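Local coordinates for putative iron binding protein (Bordetella pertussis Tohama I, PDB 1Y9U) that binds ferric iron through tyrosine side chains and probably serves as a periplasmic solute-binding protein of a bacterial iron-uptake system, at residues 14-19 and 270-276; 107-113 and 219-225; 149-154 and 300-305. One frame throughout, in Å; residues are numbered along the deposited sequence.

Interaction 1: 14-19 and 270-276; sequences REPKLI and YAQANYE
Segment 14-19 lies in the loop between strand 7-12 and helix 20-30: Arg-14 and Glu-15 are extended, 16-18 have helical angles, and Ile-19 is the N-cap residue. Segment 270-276 runs from the end of helix 264-273 into the following loop, the turn being a Schellman motif with Tyr-275 at C-prime (phi 57°), Glu-276 N to Ala-271 O 2.9 Å and Tyr-275 N to Gln-272 O 3.1 Å. Leu-18 and Ala-273 come nearest, CA to CA 5.3 Å. Arg-14 (chi1 m, chi2 -147° between wells, chi3 p) meets Glu-276 (m, t) end-on in a salt bridge, Arg-14 NH1 to Glu-276 OE1 2.9 Å and Arg-14 NH2 to Glu-276 OE2 2.8 Å; Asn-274 ND2 also bonds Glu-276 OE2 at 2.9 Å. Arg-105 (salt bridge) and Ser-103 (hydrogen bond) share this carboxylate. Leu-18 CD2 lies 4.0 Å from Ala-273 CB, Ile-19 CG2 4.1 Å from Tyr-270 CE1. A water bridges Leu-18 O (3.0 Å) and Tyr-270 O (2.8 Å). Asn-274 OD1 hydrogen-bonds His-203, and the Asn-274 side chain touches iron ligand Tyr-199: this junction borders the tyrosine-lined iron site.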
loop_
_atom_site.group_PDB
_atom_site.type_symbol
_atom_site.label_atom_id
_atom_site.label_comp_id
_atom_site.label_asym_id
_atom_site.label_seq_id
_atom_site.Cartn_x
_atom_site.Cartn_y
_atom_site.Cartn_z
ATOM N N ARG A 14 -1.844 -12.044 2.444
ATOM C CA ARG A 14 -1.862 -11.328 3.721
ATOM C C ARG A 14 -2.067 -12.304 4.867
ATOM O O ARG A 14 -2.956 -13.165 4.777
ATOM C CB ARG A 14 -2.997 -10.294 3.740
ATOM C CG ARG A 14 -2.981 -9.335 2.578
ATOM C CD ARG A 14 -3.495 -7.953 2.961
ATOM N NE ARG A 14 -2.444 -7.220 3.682
ATOM C CZ ARG A 14 -2.503 -5.927 3.985
ATOM N NH1 ARG A 14 -3.577 -5.208 3.695
ATOM N NH2 ARG A 14 -1.498 -5.357 4.599
ATOM N N GLU A 15 -1.323 -12.120 5.963
ATOM C CA GLU A 15 -1.322 -13.070 7.084
ATOM C C GLU A 15 -2.771 -13.216 7.511
ATOM O O GLU A 15 -3.437 -12.203 7.724
ATOM C CB GLU A 15 -0.518 -12.579 8.320
ATOM C CG GLU A 15 0.949 -12.149 8.172
ATOM C CD GLU A 15 1.844 -13.101 7.386
ATOM O OE1 GLU A 15 1.927 -12.939 6.143
ATOM O OE2 GLU A 15 2.511 -13.981 8.011
ATOM N N PRO A 16 -3.279 -14.440 7.635
ATOM C CA PRO A 16 -4.667 -14.637 8.077
ATOM C C PRO A 16 -5.054 -13.891 9.366
ATOM O O PRO A 16 -6.235 -13.604 9.561
ATOM C CB PRO A 16 -4.784 -16.162 8.267
ATOM C CG PRO A 16 -3.470 -16.761 7.889
ATOM C CD PRO A 16 -2.608 -15.713 7.313
ATOM N N LYS A 17 -4.101 -13.563 10.236
ATOM C CA LYS A 17 -4.466 -12.890 11.481
ATOM C C LYS A 17 -4.887 -11.423 11.304
ATOM O O LYS A 17 -5.620 -10.899 12.129
ATOM C CB LYS A 17 -3.368 -13.033 12.538
ATOM C CG LYS A 17 -3.263 -14.442 13.157
ATOM C CD LYS A 17 -4.623 -15.120 13.481
ATOM C CE LYS A 17 -5.025 -16.115 12.385
ATOM N NZ LYS A 17 -6.335 -16.771 12.626
ATOM N N LEU A 18 -4.471 -10.785 10.213
ATOM C CA LEU A 18 -4.977 -9.457 9.838
ATOM C C LEU A 18 -6.470 -9.470 9.491
ATOM O O LEU A 18 -7.140 -8.432 9.540
ATOM C CB LEU A 18 -4.214 -8.921 8.615
ATOM C CG LEU A 18 -2.716 -8.635 8.779
ATOM C CD1 LEU A 18 -2.118 -8.314 7.421
ATOM C CD2 LEU A 18 -2.458 -7.504 9.779
ATOM N N ILE A 19 -6.985 -10.637 9.128
ATOM C CA ILE A 19 -8.337 -10.736 8.585
ATOM C C ILE A 19 -9.240 -11.764 9.265
ATOM O O ILE A 19 -10.412 -11.802 8.962
ATOM C CB ILE A 19 -8.283 -11.037 7.076
ATOM C CG1 ILE A 19 -7.491 -12.323 6.801
ATOM C CG2 ILE A 19 -7.696 -9.833 6.332
ATOM C CD1 ILE A 19 -7.386 -12.684 5.335
ATOM N N TYR A 270 -10.588 -4.106 8.814
ATOM C CA TYR A 270 -9.606 -4.435 7.778
ATOM C C TYR A 270 -8.437 -3.456 7.812
ATOM O O TYR A 270 -7.267 -3.860 7.788
ATOM C CB TYR A 270 -10.265 -4.462 6.378
ATOM C CG TYR A 270 -9.348 -4.933 5.269
ATOM C CD1 TYR A 270 -9.369 -6.252 4.835
ATOM C CD2 TYR A 270 -8.483 -4.056 4.630
ATOM C CE1 TYR A 270 -8.526 -6.693 3.840
ATOM C CE2 TYR A 270 -7.623 -4.499 3.645
ATOM C CZ TYR A 270 -7.644 -5.810 3.250
ATOM O OH TYR A 270 -6.807 -6.273 2.253
ATOM N N ALA A 271 -8.760 -2.174 7.866
ATOM C CA ALA A 271 -7.738 -1.130 7.827
ATOM C C ALA A 271 -7.042 -1.038 9.154
ATOM O O ALA A 271 -5.816 -0.917 9.189
ATOM C CB ALA A 271 -8.341 0.215 7.437
ATOM N N GLN A 272 -7.783 -1.128 10.256
ATOM C CA GLN A 272 -7.189 -1.064 11.595
ATOM C C GLN A 272 -6.128 -2.156 11.784
ATOM O O GLN A 272 -5.098 -1.913 12.429
ATOM C CB GLN A 272 -8.272 -1.143 12.684
ATOM C CG GLN A 272 -7.779 -1.121 14.165
ATOM C CD GLN A 272 -7.642 0.294 14.764
ATOM O OE1 GLN A 272 -6.788 0.530 15.639
ATOM N NE2 GLN A 272 -8.495 1.218 14.328
ATOM N N ALA A 273 -6.325 -3.330 11.179
ATOM C CA ALA A 273 -5.453 -4.464 11.437
ATOM C C ALA A 273 -3.985 -4.180 11.134
ATOM O O ALA A 273 -3.148 -4.626 11.906
ATOM C CB ALA A 273 -5.908 -5.685 10.677
ATOM N N ASN A 274 -3.667 -3.496 10.019
ATOM C CA ASN A 274 -2.275 -3.130 9.711
ATOM C C ASN A 274 -2.113 -1.612 9.703
ATOM O O ASN A 274 -1.163 -1.131 9.125
ATOM C CB ASN A 274 -1.770 -3.706 8.359
ATOM C CG ASN A 274 -0.260 -3.517 8.138
ATOM O OD1 ASN A 274 0.534 -3.742 9.047
ATOM N ND2 ASN A 274 0.130 -3.097 6.919
ATOM N N TYR A 275 -3.025 -0.878 10.347
ATOM C CA TYR A 275 -3.001 0.584 10.455
ATOM C C TYR A 275 -2.970 1.279 9.098
ATOM O O TYR A 275 -2.366 2.318 8.948
ATOM C CB TYR A 275 -1.843 1.052 11.336
ATOM C CG TYR A 275 -1.996 0.580 12.756
ATOM C CD1 TYR A 275 -1.140 -0.364 13.311
ATOM C CD2 TYR A 275 -3.006 1.088 13.559
ATOM C CE1 TYR A 275 -1.297 -0.785 14.620
ATOM C CE2 TYR A 275 -3.170 0.658 14.841
ATOM C CZ TYR A 275 -2.321 -0.257 15.373
ATOM O OH TYR A 275 -2.518 -0.644 16.680
ATOM N N GLU A 276 -3.614 0.660 8.119
ATOM C CA GLU A 276 -3.746 1.200 6.791
ATOM C C GLU A 276 -4.973 2.109 6.729
ATOM O O GLU A 276 -5.671 2.321 7.736
ATOM C CB GLU A 276 -3.826 0.059 5.774
ATOM C CG GLU A 276 -2.501 -0.670 5.634
ATOM C CD GLU A 276 -2.591 -1.967 4.887
ATOM O OE1 GLU A 276 -3.714 -2.455 4.607
ATOM O OE2 GLU A 276 -1.525 -2.561 4.655
HETATM O O HOH W 1 -6.733 -6.580 7.208
#

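Interaction 2: 107-113 and 219-225; sequences RVLYVEK and AIKVVRP
Valines lie at the centre of this antiparallel strand pair, part of the mixed sheet of a periplasmic binding protein: Val-111 CG2 meets Val-223 CG2 at 3.9 Å, and on the same face Leu-109 CB packs on Pro-225 CG at 4.0 Å. Toward the other face, with Val-222 and Tyr-110, Val-108 CG2 meets Val-222 CG1 at 3.8 Å. There Tyr-110 (chi1 m) receives Ile-220 CD1 over its ring, a CH-pi contact 4.0 Å from the centroid; its hydroxyl bonds Asn-197 O, and its side chain touches iron ligand Tyr-200. The strand axes run at 143°, 4.5 Å apart at closest. Leu-109/Val-223 and Val-111/Lys-221 are hydrogen-bonded pairs: Leu-109 N to Val-223 O 2.9 Å, Val-223 N to Leu-109 O 3.0 Å, Val-111 N to Lys-221 O 2.9 Å, Lys-221 N to Val-111 O 2.8 Å. At the polar end Lys-113 N reaches Ala-219 O at 3.0 Å; Glu-112 OE1 hydrogen-bonds Asp-114 N, and a water donates to Glu-112 OE2 (2.7 Å) and Ala-219 O (2.8 Å).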
loop_
_atom_site.group_PDB
_atom_site.type_symbol
_atom_site.label_atom_id
_atom_site.label_comp_id
_atom_site.label_asym_id
_atom_site.label_seq_id
_atom_site.Cartn_x
_atom_site.Cartn_y
_atom_site.Cartn_z
ATOM N N ARG A 107 2.650 6.590 1.025
ATOM C CA ARG A 107 4.071 6.754 1.252
ATOM C C ARG A 107 4.320 8.221 1.570
ATOM O O ARG A 107 4.046 9.090 0.760
ATOM C CB ARG A 107 4.880 6.266 0.057
ATOM C CG ARG A 107 6.357 6.126 0.345
ATOM C CD ARG A 107 7.031 5.007 -0.476
ATOM N NE ARG A 107 8.407 4.692 -0.097
ATOM C CZ ARG A 107 8.729 3.984 0.979
ATOM N NH1 ARG A 107 7.801 3.550 1.813
ATOM N NH2 ARG A 107 9.997 3.709 1.222
ATOM N N VAL A 108 4.754 8.472 2.803
ATOM C CA VAL A 108 4.755 9.802 3.385
ATOM C C VAL A 108 6.159 10.213 3.832
ATOM O O VAL A 108 7.126 9.492 3.639
ATOM C CB VAL A 108 3.731 9.862 4.549
ATOM C CG1 VAL A 108 2.321 9.428 4.072
ATOM C CG2 VAL A 108 4.158 8.997 5.717
ATOM N N LEU A 109 6.255 11.393 4.439
ATOM C CA LEU A 109 7.496 11.910 4.971
ATOM C C LEU A 109 7.470 11.801 6.485
ATOM O O LEU A 109 6.594 12.359 7.137
ATOM C CB LEU A 109 7.678 13.368 4.565
ATOM C CG LEU A 109 9.097 13.926 4.705
ATOM C CD1 LEU A 109 10.058 13.334 3.657
ATOM C CD2 LEU A 109 9.096 15.442 4.633
ATOM N N TYR A 110 8.397 11.038 7.045
ATOM C CA TYR A 110 8.637 11.070 8.484
ATOM C C TYR A 110 9.490 12.280 8.766
ATOM O O TYR A 110 10.432 12.528 8.023
ATOM C CB TYR A 110 9.398 9.852 8.947
ATOM C CG TYR A 110 8.718 8.494 8.823
ATOM C CD1 TYR A 110 7.476 8.315 8.220
ATOM C CD2 TYR A 110 9.366 7.353 9.327
ATOM C CE1 TYR A 110 6.919 7.044 8.106
ATOM C CE2 TYR A 110 8.810 6.104 9.227
ATOM C CZ TYR A 110 7.569 5.952 8.641
ATOM O OH TYR A 110 7.068 4.673 8.485
ATOM N N VAL A 111 9.156 13.037 9.806
ATOM C CA VAL A 111 9.801 14.308 10.103
ATOM C C VAL A 111 10.115 14.374 11.587
ATOM O O VAL A 111 9.254 14.058 12.408
ATOM C CB VAL A 111 8.882 15.492 9.728
ATOM C CG1 VAL A 111 9.543 16.821 10.048
ATOM C CG2 VAL A 111 8.469 15.393 8.246
ATOM N N GLU A 112 11.307 14.833 11.947
ATOM C CA GLU A 112 11.637 15.056 13.350
ATOM C C GLU A 112 10.515 15.878 13.977
ATOM O O GLU A 112 10.056 16.855 13.377
ATOM C CB GLU A 112 12.957 15.800 13.463
ATOM C CG GLU A 112 13.639 15.670 14.813
ATOM C CD GLU A 112 13.069 16.569 15.904
ATOM O OE1 GLU A 112 12.514 17.641 15.585
ATOM O OE2 GLU A 112 13.182 16.158 17.090
ATOM N N LYS A 113 10.078 15.502 15.176
ATOM C CA LYS A 113 8.814 15.989 15.695
ATOM C C LYS A 113 8.684 17.512 15.811
ATOM O O LYS A 113 7.581 18.031 15.728
ATOM C CB LYS A 113 8.508 15.348 17.051
ATOM C CG LYS A 113 9.476 15.783 18.156
ATOM C CD LYS A 113 9.299 14.966 19.424
ATOM C CE LYS A 113 10.273 15.374 20.522
ATOM N NZ LYS A 113 9.949 16.727 21.082
ATOM N N ALA A 219 9.416 10.107 18.354
ATOM C CA ALA A 219 10.429 11.016 17.841
ATOM C C ALA A 219 10.006 11.763 16.578
ATOM O O ALA A 219 10.676 12.731 16.203
ATOM C CB ALA A 219 11.684 10.246 17.543
ATOM N N ILE A 220 8.931 11.315 15.921
ATOM C CA ILE A 220 8.565 11.774 14.598
ATOM C C ILE A 220 7.119 12.229 14.525
ATOM O O ILE A 220 6.273 11.910 15.357
ATOM C CB ILE A 220 8.822 10.678 13.504
ATOM C CG1 ILE A 220 7.950 9.427 13.695
ATOM C CG2 ILE A 220 10.295 10.299 13.486
ATOM C CD1 ILE A 220 7.821 8.593 12.430
ATOM N N LYS A 221 6.853 12.970 13.469
ATOM C CA LYS A 221 5.522 13.264 13.001
ATOM C C LYS A 221 5.447 12.921 11.514
ATOM O O LYS A 221 6.469 12.748 10.842
ATOM C CB LYS A 221 5.154 14.731 13.216
ATOM C CG LYS A 221 6.021 15.736 12.461
ATOM C CD LYS A 221 5.694 17.184 12.828
ATOM C CE LYS A 221 6.694 18.100 12.210
ATOM N NZ LYS A 221 6.442 19.516 12.603
ATOM N N VAL A 222 4.229 12.816 11.014
ATOM C CA VAL A 222 3.979 12.549 9.608
ATOM C C VAL A 222 3.574 13.833 8.888
ATOM O O VAL A 222 2.703 14.585 9.343
ATOM C CB VAL A 222 2.873 11.485 9.445
ATOM C CG1 VAL A 222 2.337 11.431 8.027
ATOM C CG2 VAL A 222 3.391 10.127 9.862
ATOM N N VAL A 223 4.206 14.059 7.747
ATOM C CA VAL A 223 3.728 15.026 6.764
ATOM C C VAL A 223 3.488 14.222 5.490
ATOM O O VAL A 223 4.382 13.513 5.032
ATOM C CB VAL A 223 4.746 16.165 6.529
ATOM C CG1 VAL A 223 4.311 17.058 5.390
ATOM C CG2 VAL A 223 4.902 16.977 7.790
ATOM N N ARG A 224 2.283 14.315 4.935
ATOM C CA ARG A 224 1.953 13.615 3.700
ATOM C C ARG A 224 2.294 14.490 2.504
ATOM O O ARG A 224 1.613 15.502 2.279
ATOM C CB ARG A 224 0.467 13.266 3.647
ATOM C CG ARG A 224 0.002 12.294 4.733
ATOM C CD ARG A 224 -1.134 11.482 4.249
ATOM N NE ARG A 224 -1.737 10.535 5.165
ATOM C CZ ARG A 224 -2.781 10.787 5.948
ATOM N NH1 ARG A 224 -3.255 12.011 6.093
ATOM N NH2 ARG A 224 -3.344 9.804 6.641
ATOM N N PRO A 225 3.313 14.136 1.726
ATOM C CA PRO A 225 3.619 14.932 0.533
ATOM C C PRO A 225 2.573 14.758 -0.541
ATOM O O PRO A 225 1.819 13.782 -0.549
ATOM C CB PRO A 225 4.961 14.372 0.052
ATOM C CG PRO A 225 5.480 13.544 1.191
ATOM C CD PRO A 225 4.248 13.007 1.867
HETATM O O HOH W 2 12.953 13.571 17.672
#

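Interaction 3: 149-154 and 300-305; sequences AAMIAH and LPVAEI
Each segment is held by its own backbone hydrogen bonds. Segment 149-154 is regular helix within 142-155, with Ala-153 N to Ala-149 O 3.1 Å and His-154 N to Ala-150 O 3.0 Å. In segment 300-305, Leu-300 and Pro-301 are extended before the chain turns into helix 303-318, with Glu-304 N to Pro-301 O 3.0 Å and Ile-305 N to Val-302 O 2.9 Å. The closest CA atoms, Ala-149 and Ile-305, are 5.2 Å apart. Apolar contacts carry the interface. Leu-300 (t, p) enters between the alanines and the histidine: Leu-300 CD2 lies 3.8 Å from Ala-150 CB, Leu-300 CD1 4.0 Å from Ala-153 CB, and His-154 (chi1 -81°) presents a ring face to Leu-300 CD1. Ile-305 (m, t) places CG1 4.3 Å from Ala-150 CB and CG2 4.4 Å from Ala-149 CB. The small alanines let the start of the C-terminal helix of this periplasmic binding protein lie close against helix 142-155, whose Tyr-143 is an iron ligand; Tyr-308 continues the packing against Ala-149 and Ala-153. Contacts with polar atoms include the closest approach, Ala-149 CB to Ile-305 O at 3.4 Å; Ala-153 CB is 4.1 Å from Glu-304 OE2.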
loop_
_atom_site.group_PDB
_atom_site.type_symbol
_atom_site.label_atom_id
_atom_site.label_comp_id
_atom_site.label_asym_id
_atom_site.label_seq_id
_atom_site.Cartn_x
_atom_site.Cartn_y
_atom_site.Cartn_z
ATOM N N ALA A 149 7.555 5.222 -10.207
ATOM C CA ALA A 149 6.678 4.979 -11.361
ATOM C C ALA A 149 5.577 6.026 -11.450
ATOM O O ALA A 149 5.286 6.557 -12.521
ATOM C CB ALA A 149 6.090 3.571 -11.307
ATOM N N ALA A 150 4.979 6.375 -10.321
ATOM C CA ALA A 150 3.961 7.415 -10.312
ATOM C C ALA A 150 4.565 8.762 -10.707
ATOM O O ALA A 150 3.942 9.567 -11.397
ATOM C CB ALA A 150 3.310 7.505 -8.940
ATOM N N MET A 151 5.793 9.026 -10.263
ATOM C CA MET A 151 6.466 10.270 -10.617
ATOM C C MET A 151 6.725 10.348 -12.134
ATOM O O MET A 151 6.575 11.406 -12.723
ATOM C CB MET A 151 7.780 10.441 -9.837
ATOM C CG MET A 151 8.399 11.836 -9.994
ATOM S SD MET A 151 9.846 12.070 -8.932
ATOM C CE MET A 151 9.072 12.304 -7.329
ATOM N N ILE A 152 7.092 9.244 -12.768
ATOM C CA ILE A 152 7.247 9.251 -14.241
ATOM C C ILE A 152 5.901 9.576 -14.879
ATOM O O ILE A 152 5.809 10.392 -15.791
ATOM C CB ILE A 152 7.798 7.921 -14.769
ATOM C CG1 ILE A 152 9.195 7.647 -14.192
ATOM C CG2 ILE A 152 7.843 7.922 -16.300
ATOM C CD1 ILE A 152 9.709 6.276 -14.442
ATOM N N ALA A 153 4.838 8.933 -14.397
ATOM C CA ALA A 153 3.505 9.155 -14.949
ATOM C C ALA A 153 3.086 10.621 -14.877
ATOM O O ALA A 153 2.486 11.160 -15.820
ATOM C CB ALA A 153 2.487 8.292 -14.232
ATOM N N HIS A 154 3.411 11.285 -13.779
ATOM C CA HIS A 154 3.035 12.670 -13.563
ATOM C C HIS A 154 3.955 13.653 -14.294
ATOM O O HIS A 154 3.488 14.572 -14.975
ATOM C CB HIS A 154 3.089 13.009 -12.078
ATOM C CG HIS A 154 1.877 12.576 -11.323
ATOM N ND1 HIS A 154 1.919 11.738 -10.231
ATOM C CD2 HIS A 154 0.575 12.906 -11.497
ATOM C CE1 HIS A 154 0.683 11.561 -9.785
ATOM N NE2 HIS A 154 -0.145 12.269 -10.526
ATOM N N LEU A 300 -4.267 9.878 -9.807
ATOM C CA LEU A 300 -3.666 8.957 -10.751
ATOM C C LEU A 300 -4.306 7.566 -10.632
ATOM O O LEU A 300 -4.440 7.038 -9.522
ATOM C CB LEU A 300 -2.159 8.850 -10.466
ATOM C CG LEU A 300 -1.341 8.056 -11.466
ATOM C CD1 LEU A 300 -1.149 8.885 -12.743
ATOM C CD2 LEU A 300 0.022 7.679 -10.908
ATOM N N PRO A 301 -4.708 6.944 -11.731
ATOM C CA PRO A 301 -5.075 5.532 -11.680
ATOM C C PRO A 301 -3.892 4.710 -11.196
ATOM O O PRO A 301 -2.803 4.839 -11.739
ATOM C CB PRO A 301 -5.444 5.210 -13.136
ATOM C CG PRO A 301 -5.800 6.517 -13.713
ATOM C CD PRO A 301 -4.884 7.516 -13.080
ATOM N N VAL A 302 -4.057 3.925 -10.138
ATOM C CA VAL A 302 -2.919 3.178 -9.610
ATOM C C VAL A 302 -2.400 2.157 -10.597
ATOM O O VAL A 302 -1.259 1.729 -10.494
ATOM C CB VAL A 302 -3.189 2.515 -8.236
ATOM C CG1 VAL A 302 -3.314 3.581 -7.167
ATOM C CG2 VAL A 302 -4.421 1.591 -8.264
ATOM N N ALA A 303 -3.208 1.782 -11.594
ATOM C CA ALA A 303 -2.709 0.915 -12.653
ATOM C C ALA A 303 -1.486 1.509 -13.379
ATOM O O ALA A 303 -0.656 0.755 -13.865
ATOM C CB ALA A 303 -3.809 0.566 -13.639
ATOM N N GLU A 304 -1.393 2.837 -13.418
ATOM C CA GLU A 304 -0.217 3.543 -13.973
ATOM C C GLU A 304 1.089 3.161 -13.276
ATOM O O GLU A 304 2.168 3.181 -13.888
ATOM C CB GLU A 304 -0.407 5.070 -13.926
ATOM C CG GLU A 304 -1.512 5.601 -14.823
ATOM C CD GLU A 304 -1.078 5.701 -16.277
ATOM O OE1 GLU A 304 -1.306 4.739 -17.019
ATOM O OE2 GLU A 304 -0.490 6.734 -16.656
ATOM N N ILE A 305 1.014 2.842 -11.991
ATOM C CA ILE A 305 2.200 2.422 -11.249
ATOM C C ILE A 305 2.756 1.124 -11.846
ATOM O O ILE A 305 3.960 0.973 -12.045
ATOM C CB ILE A 305 1.869 2.261 -9.745
ATOM C CG1 ILE A 305 1.586 3.616 -9.123
ATOM C CG2 ILE A 305 2.988 1.548 -9.007
ATOM C CD1 ILE A 305 0.814 3.501 -7.839
#

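Overall arrangement
The three contacts do not touch. Centres of interactions 1 and 2 are 22 Å apart, as are those of interactions 2 and 3; those of interactions 1 and 3 are 25 Å apart, on opposite sides of the chain centre. Along the chain, interaction 2 is nested within interaction 1, whereas interaction 3 crosses both. Each relates differently to the iron ligands, which hold no metal in this model. Asn-274 of interaction 1 has its side chain about 3 Å from that of Tyr-199; in interaction 2, the side chains of Tyr-110 and Arg-107 each come within about 3 Å of those of Tyr-200 and Tyr-143, respectively. Interaction 3 is more remote: the side chains of Ile-305 and Tyr-143 are about 10 Å apart.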